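Local coordinates for protein malonyl-CoA decarboxylase (Rhodopseudomonas palustris, PDB 4KSA) that probably catalyses the decarboxylation of malonyl-CoA and assembles as four copies of the chain, at residues E9-G12 with G13-S17; W180-A184 with N185-K189; W167-R170 with G171-V174. All coordinates share one frame; numbering follows the deposited sequence.

Overall arrangement
All three contacts are local, each made by residues close together in sequence, and they sample a helix, a helix start and a turn. Contact 1, within helix 6-22, and contact 2, where a loop enters helix 184-193, are partly buried; contact 3, in the loop from helix 154-167 to strand 174-178, is a surface contact, though its Phe-172 is buried. Contacts 1 and 3 join directly, Phe-15 CZ coming 3.5 Å from Phe-172 CB, and both meet the second subunit. Contact 2 stands apart, its nearest atoms about 10 Å from either, and faces mainly the third subunit. Bonds from i to i+4 and apolar pairs carry contacts 1 and 2; contact 3 has i to i+3 bonds and an amide set over a ring.

Contact 1. Residues E9-G12 with G13-S17; sequences EFLG and GLFNS
Helix 6-22 runs unbroken through Gly-12 and Gly-13; the CA atoms of Leu-11 and Leu-14, about one turn apart, are 5.3 Å from each other. Four i to i+4 bonds tie the turn together, from the N-H groups of Gly-13, Leu-14, Phe-15 and Asn-16 to the carbonyls of Glu-9, Phe-10, Leu-11 and Gly-12. The straightest is Leu-14 N to Phe-10 O, with an N-H...O angle of 167°. On one flank the Phe-10 ring, its CG anti to the backbone N (chi1 -170°), meets both methyls of Leu-14: CD1 lies against CZ, and Leu-14 CD2 is 3.5 Å from Phe-10 CE2. On another, Leu-11 and Phe-15 run side by side in the same direction, and Leu-11 CB is 4.1 Å from Phe-15 CE2. The Leu-11 carbonyl oxygen sits over one face of the Phe-15 ring while also accepting that residue's N-H. Phe-15 then meets the Phe-172 ring edge-to-face, while Leu-14 packs on His-221 and Leu-11 on Pro-222, both of the second subunit. This is the regular i to i+4 pattern of an alpha-helix, here near the N-terminus of the chain and packed into a subunit interface.

Contact 2. Residues W180-A184 with N185-K189; sequences WTTPA and NILEK
Leu-187 reaches back from the first turn of helix 184-193 to the loop that leads into it. Its CB lies 3.4 Å from Ala-184 O. With CG anti to the carbonyl carbon (chi1 -75°) the side chain leans back over the loop, and Leu-187 CG comes 3.7 Å from both Pro-183 O and Thr-182 CG2. From there the branches part. CD1 reaches Thr-182 O and, further on, the indole, Leu-187 CD1 being 4.0 Å from Trp-180 CE3; the two side chains cross at about a right angle. Leu-187 CD2 stays with Thr-182, touching its CG2 at 3.8 Å and CB a little beyond. The Thr-182 methyl also meets Ile-186 CG2, so it is shared by two side chains of the helix. Pro-183 holds the N-cap position: its carbonyl oxygen accepts Leu-187 N in the carbonyl plane at 2.9 Å, with a weak second bond from Ile-186 N. Its ring lies alongside Ile-186, and Pro-183 CB meets Asn-185 OD1 at 3.4 Å. The Trp-180 indole N-H bonds to Glu-188 of the third subunit, and Glu-188 here makes a salt bridge with Arg-206 of that subunit. Within the chain, Trp-180 of the loop packs on Arg-206, and Leu-187 on Trp-202 and Leu-205, so loop and helix start both rest against helix 202-209.

Contact 3. Residues W167-R170 with G171-V174; sequences WFNR and GFLV
Asn-169 stands its amide almost upright over the Phe-172 ring, with OD1 above the centre of one face, 3.4 Å from its plane. The two planes are 83° apart, and the amide nitrogen is close as well, Asn-169 ND2 lying 3.6 Å from Phe-172 CD2. This happens at a short 3-10 turn in the loop between helix 154-167 and strand 174-178, just after an inverse gamma turn centred on Phe-168. Two i to i+3 bonds close it: Phe-172 N to Asn-169 O at 3.3 Å, and Leu-173 N to Arg-170 O at 2.9 Å. In both, the donor lies well above the carbonyl plane, by 59° in the second. The Asn-169 CG sits between its own backbone N and carbonyl carbon (chi1 61°), which turns the amide toward the ring. Phe-172 also meets Phe-15 edge-to-face and packs on Pro-222 of its own chain and on Pro-222 of the second subunit. With the ring cut back to an alanine, the Asn-169 amide would probably lose the surface it stands on and be freer to turn, and a gap would open beside Phe-15. Asn-169 packs on Arg-223 of the second subunit too, so the turn takes part in that interface. At its far end, Leu-173 CB rests 3.3 Å from Arg-170 O, the same oxygen that accepts the Leu-173 N-H.

Contact 1. Residues E9-G12 with G13-S17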
loop_
_atom_site.group_PDB
_atom_site.type_symbol
_atom_site.label_atom_id
_atom_site.label_comp_id
_atom_site.label_asym_id
_atom_site.label_seq_id
_atom_site.Cartn_x
_atom_site.Cartn_y
_atom_site.Cartn_z
ATOM N N GLU A 9 4.418 6.418 5.877
ATOM C CA GLU A 9 3.243 5.649 5.484
ATOM C C GLU A 9 2.543 6.535 4.461
ATOM O O GLU A 9 2.344 6.140 3.309
ATOM C CB GLU A 9 2.314 5.421 6.686
ATOM C CG GLU A 9 2.816 4.400 7.707
ATOM C CD GLU A 9 2.083 4.481 9.055
ATOM O OE1 GLU A 9 0.839 4.637 9.065
ATOM O OE2 GLU A 9 2.756 4.373 10.108
ATOM N N PHE A 10 2.206 7.752 4.890
ATOM C CA PHE A 10 1.531 8.710 4.034
ATOM C C PHE A 10 2.243 8.939 2.707
ATOM O O PHE A 10 1.664 8.699 1.651
ATOM C CB PHE A 10 1.362 10.049 4.737
ATOM C CG PHE A 10 0.464 10.989 3.994
ATOM C CD1 PHE A 10 -0.902 10.724 3.892
ATOM C CD2 PHE A 10 0.982 12.105 3.343
ATOM C CE1 PHE A 10 -1.740 11.553 3.151
ATOM C CE2 PHE A 10 0.152 12.944 2.598
ATOM C CZ PHE A 10 -1.212 12.667 2.501
ATOM N N LEU A 11 3.489 9.407 2.748
ATOM C CA LEU A 11 4.239 9.649 1.514
ATOM C C LEU A 11 4.288 8.426 0.590
ATOM O O LEU A 11 4.109 8.551 -0.623
ATOM C CB LEU A 11 5.664 10.126 1.828
ATOM C CG LEU A 11 5.810 11.569 2.338
ATOM C CD1 LEU A 11 7.281 11.870 2.597
ATOM C CD2 LEU A 11 5.233 12.548 1.315
ATOM N N GLY A 12 4.527 7.248 1.159
ATOM C CA GLY A 12 4.574 6.048 0.346
ATOM C C GLY A 12 3.271 5.894 -0.410
ATOM O O GLY A 12 3.270 5.645 -1.626
ATOM N N GLY A 13 2.163 6.064 0.316
ATOM C CA GLY A 13 0.839 5.951 -0.279
ATOM C C GLY A 13 0.592 6.894 -1.446
ATOM O O GLY A 13 0.306 6.452 -2.561
ATOM N N LEU A 14 0.701 8.196 -1.186
ATOM C CA LEU A 14 0.499 9.215 -2.209
ATOM C C LEU A 14 1.368 8.939 -3.417
ATOM O O LEU A 14 0.926 9.078 -4.552
ATOM C CB LEU A 14 0.840 10.604 -1.661
ATOM C CG LEU A 14 -0.301 11.590 -1.422
ATOM C CD1 LEU A 14 -1.321 10.986 -0.465
ATOM C CD2 LEU A 14 0.261 12.872 -0.864
ATOM N N PHE A 15 2.614 8.557 -3.169
ATOM C CA PHE A 15 3.531 8.267 -4.255
ATOM C C PHE A 15 3.018 7.117 -5.108
ATOM O O PHE A 15 3.152 7.154 -6.327
ATOM C CB PHE A 15 4.936 7.953 -3.718
ATOM C CG PHE A 15 5.684 9.168 -3.209
ATOM C CD1 PHE A 15 5.293 10.464 -3.587
ATOM C CD2 PHE A 15 6.784 9.022 -2.358
ATOM C CE1 PHE A 15 5.981 11.590 -3.125
ATOM C CE2 PHE A 15 7.479 10.146 -1.891
ATOM C CZ PHE A 15 7.072 11.430 -2.277
ATOM N N ASN A 16 2.416 6.109 -4.478
ATOM C CA ASN A 16 1.880 4.958 -5.210
ATOM C C ASN A 16 0.767 5.386 -6.160
ATOM O O ASN A 16 0.603 4.825 -7.238
ATOM C CB ASN A 16 1.346 3.902 -4.235
ATOM C CG ASN A 16 2.429 3.364 -3.300
ATOM O OD1 ASN A 16 2.187 2.441 -2.515
ATOM N ND2 ASN A 16 3.627 3.943 -3.382
ATOM N N SER A 17 -0.005 6.380 -5.744
ATOM C CA SER A 17 -1.077 6.908 -6.573
ATOM C C SER A 17 -0.458 7.613 -7.789
ATOM O O SER A 17 -0.852 7.371 -8.928
ATOM C CB SER A 17 -1.916 7.908 -5.767
ATOM O OG SER A 17 -2.488 7.293 -4.627
#

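Contact 2. Residues W180-A184 with N185-K189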
loop_
_atom_site.group_PDB
_atom_site.type_symbol
_atom_site.label_atom_id
_atom_site.label_comp_id
_atom_site.label_asym_id
_atom_site.label_seq_id
_atom_site.Cartn_x
_atom_site.Cartn_y
_atom_site.Cartn_z
ATOM N N TRP A 180 14.976 -9.182 -8.131
ATOM C CA TRP A 180 14.063 -9.925 -8.980
ATOM C C TRP A 180 12.586 -9.670 -8.650
ATOM O O TRP A 180 11.695 -10.005 -9.451
ATOM C CB TRP A 180 14.372 -11.431 -8.897
ATOM C CG TRP A 180 13.937 -12.188 -10.110
ATOM C CD1 TRP A 180 13.139 -13.294 -10.151
ATOM C CD2 TRP A 180 14.257 -11.872 -11.471
ATOM N NE1 TRP A 180 12.937 -13.687 -11.456
ATOM C CE2 TRP A 180 13.613 -12.832 -12.287
ATOM C CE3 TRP A 180 15.024 -10.871 -12.079
ATOM C CZ2 TRP A 180 13.713 -12.819 -13.680
ATOM C CZ3 TRP A 180 15.125 -10.857 -13.464
ATOM C CH2 TRP A 180 14.472 -11.827 -14.250
ATOM N N THR A 181 12.311 -9.090 -7.484
ATOM C CA THR A 181 10.927 -8.788 -7.165
ATOM C C THR A 181 10.611 -7.373 -7.599
ATOM O O THR A 181 9.486 -6.897 -7.392
ATOM C CB THR A 181 10.581 -8.890 -5.681
ATOM O OG1 THR A 181 11.079 -7.743 -4.990
ATOM C CG2 THR A 181 11.147 -10.130 -5.109
ATOM N N THR A 182 11.596 -6.693 -8.181
ATOM C CA THR A 182 11.382 -5.334 -8.667
ATOM C C THR A 182 10.580 -5.437 -9.960
ATOM O O THR A 182 10.699 -6.422 -10.678
ATOM C CB THR A 182 12.744 -4.608 -8.934
ATOM O OG1 THR A 182 13.264 -4.086 -7.703
ATOM C CG2 THR A 182 12.576 -3.461 -9.961
ATOM N N PRO A 183 9.732 -4.436 -10.256
ATOM C CA PRO A 183 8.930 -4.458 -11.489
ATOM C C PRO A 183 9.796 -4.553 -12.747
ATOM O O PRO A 183 10.802 -3.863 -12.867
ATOM C CB PRO A 183 8.157 -3.138 -11.417
ATOM C CG PRO A 183 7.956 -2.954 -9.959
ATOM C CD PRO A 183 9.291 -3.335 -9.373
ATOM N N ALA A 184 9.395 -5.406 -13.678
ATOM C CA ALA A 184 10.116 -5.587 -14.935
ATOM C C ALA A 184 10.445 -4.270 -15.651
ATOM O O ALA A 184 11.589 -4.055 -16.066
ATOM C CB ALA A 184 9.311 -6.467 -15.862
ATOM N N ASN A 185 9.451 -3.392 -15.809
ATOM C CA ASN A 185 9.698 -2.130 -16.491
ATOM C C ASN A 185 10.868 -1.367 -15.867
ATOM O O ASN A 185 11.634 -0.709 -16.568
ATOM C CB ASN A 185 8.426 -1.275 -16.536
ATOM C CG ASN A 185 8.116 -0.583 -15.224
ATOM O OD1 ASN A 185 7.932 -1.222 -14.182
ATOM N ND2 ASN A 185 8.032 0.745 -15.274
ATOM N N ILE A 186 11.022 -1.460 -14.552
ATOM C CA ILE A 186 12.150 -0.790 -13.916
ATOM C C ILE A 186 13.401 -1.624 -14.193
ATOM O O ILE A 186 14.456 -1.083 -14.492
ATOM C CB ILE A 186 11.971 -0.655 -12.392
ATOM C CG1 ILE A 186 10.839 0.344 -12.083
ATOM C CG2 ILE A 186 13.291 -0.236 -11.750
ATOM C CD1 ILE A 186 10.391 0.382 -10.618
ATOM N N LEU A 187 13.281 -2.947 -14.114
ATOM C CA LEU A 187 14.432 -3.799 -14.373
ATOM C C LEU A 187 14.933 -3.638 -15.796
ATOM O O LEU A 187 16.124 -3.758 -16.053
ATOM C CB LEU A 187 14.104 -5.273 -14.098
ATOM C CG LEU A 187 14.050 -5.607 -12.603
ATOM C CD1 LEU A 187 13.811 -7.074 -12.467
ATOM C CD2 LEU A 187 15.346 -5.222 -11.886
ATOM N N GLU A 188 14.020 -3.354 -16.712
ATOM C CA GLU A 188 14.373 -3.181 -18.115
ATOM C C GLU A 188 15.316 -1.992 -18.253
ATOM O O GLU A 188 16.341 -2.073 -18.926
ATOM C CB GLU A 188 13.102 -2.968 -18.939
ATOM C CG GLU A 188 13.284 -2.937 -20.441
ATOM C CD GLU A 188 11.961 -3.147 -21.182
ATOM O OE1 GLU A 188 11.715 -4.282 -21.661
ATOM O OE2 GLU A 188 11.162 -2.188 -21.276
ATOM N N LYS A 189 14.971 -0.886 -17.603
ATOM C CA LYS A 189 15.808 0.300 -17.643
ATOM C C LYS A 189 17.166 -0.037 -17.035
ATOM O O LYS A 189 18.192 0.378 -17.554
ATOM C CB LYS A 189 15.172 1.439 -16.850
ATOM C CG LYS A 189 13.788 1.867 -17.302
ATOM C CD LYS A 189 13.224 2.890 -16.325
ATOM C CE LYS A 189 11.757 3.180 -16.558
ATOM N NZ LYS A 189 11.470 4.006 -17.767
#

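Contact 3. Residues W167-R170 with G171-V174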
loop_
_atom_site.group_PDB
_atom_site.type_symbol
_atom_site.label_atom_id
_atom_site.label_comp_id
_atom_site.label_asym_id
_atom_site.label_seq_id
_atom_site.Cartn_x
_atom_site.Cartn_y
_atom_site.Cartn_z
ATOM N N TRP A 167 12.321 21.380 -8.200
ATOM C CA TRP A 167 11.425 20.249 -8.398
ATOM C C TRP A 167 11.922 18.954 -7.776
ATOM O O TRP A 167 11.142 18.215 -7.187
ATOM C CB TRP A 167 11.181 19.984 -9.882
ATOM C CG TRP A 167 10.629 21.126 -10.628
ATOM C CD1 TRP A 167 10.103 22.269 -10.112
ATOM C CD2 TRP A 167 10.584 21.260 -12.048
ATOM N NE1 TRP A 167 9.738 23.115 -11.127
ATOM C CE2 TRP A 167 10.024 22.518 -12.327
ATOM C CE3 TRP A 167 10.964 20.431 -13.116
ATOM C CZ2 TRP A 167 9.839 22.980 -13.634
ATOM C CZ3 TRP A 167 10.783 20.884 -14.407
ATOM C CH2 TRP A 167 10.223 22.151 -14.660
ATOM N N PHE A 168 13.205 18.656 -7.936
ATOM C CA PHE A 168 13.726 17.431 -7.371
ATOM C C PHE A 168 14.218 17.633 -5.960
ATOM O O PHE A 168 15.403 17.486 -5.690
ATOM C CB PHE A 168 14.857 16.857 -8.225
ATOM C CG PHE A 168 14.419 16.389 -9.586
ATOM C CD1 PHE A 168 14.415 17.259 -10.669
ATOM C CD2 PHE A 168 14.004 15.081 -9.787
ATOM C CE1 PHE A 168 14.011 16.835 -11.919
ATOM C CE2 PHE A 168 13.594 14.647 -11.047
ATOM C CZ PHE A 168 13.598 15.525 -12.104
ATOM N N ASN A 169 13.301 17.966 -5.061
ATOM C CA ASN A 169 13.625 18.160 -3.652
ATOM C C ASN A 169 14.075 16.834 -3.022
ATOM O O ASN A 169 13.429 15.801 -3.218
ATOM C CB ASN A 169 12.396 18.688 -2.898
ATOM C CG ASN A 169 11.203 17.725 -2.947
ATOM O OD1 ASN A 169 10.364 17.722 -2.043
ATOM N ND2 ASN A 169 11.121 16.917 -4.006
ATOM N N ARG A 170 15.169 16.856 -2.261
ATOM C CA ARG A 170 15.668 15.627 -1.632
ATOM C C ARG A 170 14.654 14.959 -0.693
ATOM O O ARG A 170 14.680 13.745 -0.505
ATOM C CB ARG A 170 16.967 15.895 -0.870
ATOM C CG ARG A 170 16.851 16.915 0.239
ATOM C CD ARG A 170 18.036 16.794 1.188
ATOM N NE ARG A 170 18.733 18.066 1.345
ATOM C CZ ARG A 170 18.665 18.834 2.425
ATOM N NH1 ARG A 170 17.931 18.461 3.472
ATOM N NH2 ARG A 170 19.321 19.991 2.447
ATOM N N GLY A 171 13.753 15.749 -0.118
ATOM C CA GLY A 171 12.745 15.201 0.778
ATOM C C GLY A 171 11.898 14.061 0.224
ATOM O O GLY A 171 11.444 13.203 0.977
ATOM N N PHE A 172 11.663 14.036 -1.084
ATOM C CA PHE A 172 10.850 12.964 -1.652
ATOM C C PHE A 172 11.688 11.901 -2.295
ATOM O O PHE A 172 11.149 11.033 -2.983
ATOM C CB PHE A 172 9.852 13.479 -2.695
ATOM C CG PHE A 172 8.834 14.435 -2.146
ATOM C CD1 PHE A 172 8.652 14.568 -0.768
ATOM C CD2 PHE A 172 8.057 15.210 -3.012
ATOM C CE1 PHE A 172 7.713 15.462 -0.257
ATOM C CE2 PHE A 172 7.125 16.101 -2.520
ATOM C CZ PHE A 172 6.948 16.234 -1.134
ATOM N N LEU A 173 13.002 11.957 -2.096
ATOM C CA LEU A 173 13.869 10.944 -2.696
ATOM C C LEU A 173 13.671 9.673 -1.879
ATOM O O LEU A 173 13.669 9.714 -0.659
ATOM C CB LEU A 173 15.331 11.387 -2.663
ATOM C CG LEU A 173 16.204 10.583 -3.636
ATOM C CD1 LEU A 173 15.873 10.951 -5.074
ATOM C CD2 LEU A 173 17.663 10.852 -3.347
ATOM N N VAL A 174 13.484 8.547 -2.550
ATOM C CA VAL A 174 13.251 7.295 -1.854
ATOM C C VAL A 174 14.181 6.202 -2.327
ATOM O O VAL A 174 14.392 6.034 -3.526
ATOM C CB VAL A 174 11.811 6.824 -2.047
ATOM C CG1 VAL A 174 11.649 5.400 -1.535
ATOM C CG2 VAL A 174 10.873 7.764 -1.319
#